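AlyGC (Glaciecola chathamensis, PDB 5GKD) probably cleaves the polysaccharide alginate by beta-elimination, as a calcium-containing alginate lyase of polysaccharide lyase family 6. Local coordinates at residues Met640-Asn646 with Met670-Asn676. Residue numbers count along the deposited sequence, not the author numbering.
Sequences MNNNIFN and MTTNEFN
Segments 640-646 and 670-676 run parallel and in register, strands 644-646 and 674-676 lying 4.9 Å apart at 8°. Each segment is extended except at Asn642 (phi/psi 65/34) and Thr672 (62/37), whose left-handed conformation bends it between two strands; asparagine tolerates this readily, beta-branched threonine less so. Backbone hydrogen bonds run from Thr671 N to Met640 O (3.0 Å), Asn642 N to Thr671 O (2.9 Å), Glu674 N to Asn643 O (2.9 Å), Phe645 N to Glu674 O (2.8 Å) and Asn676 N to Phe645 O (2.9 Å). These are successive coils of the C-terminal right-handed parallel beta-helix; Asn643 and Asn673, both with chi1 m and chi2 near -75°, share one position at the bend, their amides hydrogen-bonded in a row as peptide surrogates: Asn673 OD1 accepts from Asn643 N (3.0 Å) and Asn643 ND2 (2.9 Å), while Asn673 ND2 donates to Met640 O (3.0 Å) and to Asn697. Inward, apolar Phe645 and Phe675 fill the core, ring centroids 4.7 Å apart and planes oblique at 49°; Phe699 continues the row. On the opposite, partly exposed face, beside Ile644, polar Asn676 ND2 donates to Asn646 OD1 (3.1 Å) and weakly to Glu674 OE1 (3.3 Å).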
loop_
_atom_site.group_PDB
_atom_site.type_symbol
_atom_site.label_atom_id
_atom_site.label_comp_id
_atom_site.label_asym_id
_atom_site.label_seq_id
_atom_site.Cartn_x
_atom_site.Cartn_y
_atom_site.Cartn_z
ATOM N N MET A 640 -23.476 14.414 8.725
ATOM C CA MET A 640 -24.505 13.462 8.321
ATOM C C MET A 640 -25.867 13.916 8.825
ATOM O O MET A 640 -26.099 13.956 10.035
ATOM C CB MET A 640 -24.183 12.061 8.822
ATOM C CG MET A 640 -22.903 11.523 8.259
ATOM S SD MET A 640 -22.730 9.755 8.431
ATOM C CE MET A 640 -21.095 9.532 7.684
ATOM N N ASN A 641 -26.772 14.226 7.894
ATOM C CA ASN A 641 -28.058 14.821 8.212
ATOM C C ASN A 641 -29.174 14.134 7.446
ATOM O O ASN A 641 -29.039 13.843 6.253
ATOM C CB ASN A 641 -28.108 16.314 7.874
ATOM C CG ASN A 641 -27.015 17.094 8.535
ATOM O OD1 ASN A 641 -26.648 16.832 9.682
ATOM N ND2 ASN A 641 -26.472 18.064 7.814
ATOM N N ASN A 642 -30.298 13.922 8.133
ATOM C CA ASN A 642 -31.560 13.588 7.480
ATOM C C ASN A 642 -31.500 12.236 6.787
ATOM O O ASN A 642 -32.129 12.035 5.753
ATOM C CB ASN A 642 -31.977 14.688 6.496
ATOM C CG ASN A 642 -32.311 15.991 7.195
ATOM O OD1 ASN A 642 -33.402 16.115 7.735
ATOM N ND2 ASN A 642 -31.375 16.958 7.218
ATOM N N ASN A 643 -30.751 11.303 7.356
ATOM C CA ASN A 643 -30.636 9.960 6.809
ATOM C C ASN A 643 -31.465 8.990 7.636
ATOM O O ASN A 643 -31.771 9.231 8.801
ATOM C CB ASN A 643 -29.175 9.472 6.787
ATOM C CG ASN A 643 -28.232 10.442 6.110
ATOM O OD1 ASN A 643 -28.210 10.571 4.884
ATOM N ND2 ASN A 643 -27.445 11.128 6.907
ATOM N N ILE A 644 -31.782 7.859 7.026
ATOM C CA ILE A 644 -32.406 6.740 7.706
ATOM C C ILE A 644 -31.469 5.557 7.579
ATOM O O ILE A 644 -31.151 5.131 6.463
ATOM C CB ILE A 644 -33.793 6.413 7.129
ATOM C CG1 ILE A 644 -34.757 7.575 7.363
ATOM C CG2 ILE A 644 -34.343 5.130 7.738
ATOM C CD1 ILE A 644 -34.703 8.639 6.287
ATOM N N PHE A 645 -31.027 5.031 8.712
ATOM C CA PHE A 645 -30.133 3.884 8.761
ATOM C C PHE A 645 -30.867 2.735 9.442
ATOM O O PHE A 645 -31.269 2.865 10.603
ATOM C CB PHE A 645 -28.841 4.216 9.527
ATOM C CG PHE A 645 -28.130 5.487 9.078
ATOM C CD1 PHE A 645 -27.539 5.580 7.820
ATOM C CD2 PHE A 645 -27.975 6.552 9.953
ATOM C CE1 PHE A 645 -26.851 6.730 7.429
ATOM C CE2 PHE A 645 -27.293 7.711 9.568
ATOM C CZ PHE A 645 -26.725 7.793 8.301
ATOM N N ASN A 646 -31.034 1.609 8.737
ATOM C CA ASN A 646 -31.693 0.425 9.290
ATOM C C ASN A 646 -30.748 -0.766 9.318
ATOM O O ASN A 646 -30.103 -1.073 8.311
ATOM C CB ASN A 646 -32.945 0.019 8.494
ATOM C CG ASN A 646 -33.920 1.160 8.289
ATOM O OD1 ASN A 646 -34.665 1.529 9.201
ATOM N ND2 ASN A 646 -33.958 1.693 7.067
ATOM N N MET A 670 -24.071 15.423 13.339
ATOM C CA MET A 670 -25.075 14.407 13.027
ATOM C C MET A 670 -26.443 14.906 13.469
ATOM O O MET A 670 -26.687 15.077 14.667
ATOM C CB MET A 670 -24.758 13.073 13.704
ATOM C CG MET A 670 -23.880 12.101 12.904
ATOM S SD MET A 670 -22.166 12.618 12.746
ATOM C CE MET A 670 -21.824 13.111 14.387
ATOM N N THR A 671 -27.348 15.080 12.510
ATOM C CA THR A 671 -28.562 15.863 12.702
ATOM C C THR A 671 -29.735 15.183 12.010
ATOM O O THR A 671 -29.632 14.813 10.842
ATOM C CB THR A 671 -28.336 17.285 12.152
ATOM O OG1 THR A 671 -27.964 18.163 13.216
ATOM C CG2 THR A 671 -29.529 17.828 11.408
ATOM N N THR A 672 -30.831 14.978 12.741
ATOM C CA THR A 672 -32.108 14.594 12.144
ATOM C C THR A 672 -32.017 13.246 11.425
ATOM O O THR A 672 -32.633 13.033 10.379
ATOM C CB THR A 672 -32.612 15.687 11.190
ATOM O OG1 THR A 672 -32.395 16.965 11.787
ATOM C CG2 THR A 672 -34.098 15.552 10.924
ATOM N N ASN A 673 -31.245 12.324 11.978
ATOM C CA ASN A 673 -31.147 10.987 11.419
ATOM C C ASN A 673 -32.019 10.028 12.221
ATOM O O ASN A 673 -32.420 10.315 13.343
ATOM C CB ASN A 673 -29.701 10.470 11.427
ATOM C CG ASN A 673 -28.720 11.421 10.753
ATOM O OD1 ASN A 673 -28.660 11.503 9.534
ATOM N ND2 ASN A 673 -27.925 12.122 11.559
ATOM N N GLU A 674 -32.290 8.869 11.631
ATOM C CA GLU A 674 -32.835 7.719 12.343
ATOM C C GLU A 674 -31.814 6.587 12.325
ATOM O O GLU A 674 -31.350 6.179 11.254
ATOM C CB GLU A 674 -34.146 7.238 11.712
ATOM C CG GLU A 674 -35.226 8.293 11.552
ATOM C CD GLU A 674 -36.472 7.740 10.852
ATOM O OE1 GLU A 674 -36.622 6.494 10.786
ATOM O OE2 GLU A 674 -37.290 8.551 10.359
ATOM N N PHE A 675 -31.465 6.088 13.504
ATOM C CA PHE A 675 -30.618 4.908 13.656
ATOM C C PHE A 675 -31.496 3.802 14.236
ATOM O O PHE A 675 -31.686 3.723 15.451
ATOM C CB PHE A 675 -29.415 5.186 14.555
ATOM C CG PHE A 675 -28.364 6.073 13.940
ATOM C CD1 PHE A 675 -28.526 7.452 13.919
ATOM C CD2 PHE A 675 -27.177 5.536 13.450
ATOM C CE1 PHE A 675 -27.552 8.275 13.380
ATOM C CE2 PHE A 675 -26.199 6.361 12.905
ATOM C CZ PHE A 675 -26.390 7.729 12.874
ATOM N N ASN A 676 -32.011 2.942 13.365
ATOM C CA ASN A 676 -32.964 1.908 13.742
ATOM C C ASN A 676 -32.272 0.556 13.811
ATOM O O ASN A 676 -31.710 0.090 12.815
ATOM C CB ASN A 676 -34.131 1.869 12.756
ATOM C CG ASN A 676 -34.817 3.223 12.622
ATOM O OD1 ASN A 676 -34.879 3.986 13.580
ATOM N ND2 ASN A 676 -35.319 3.526 11.437
HETATM O O HOH W 1 -34.407 11.340 8.829
#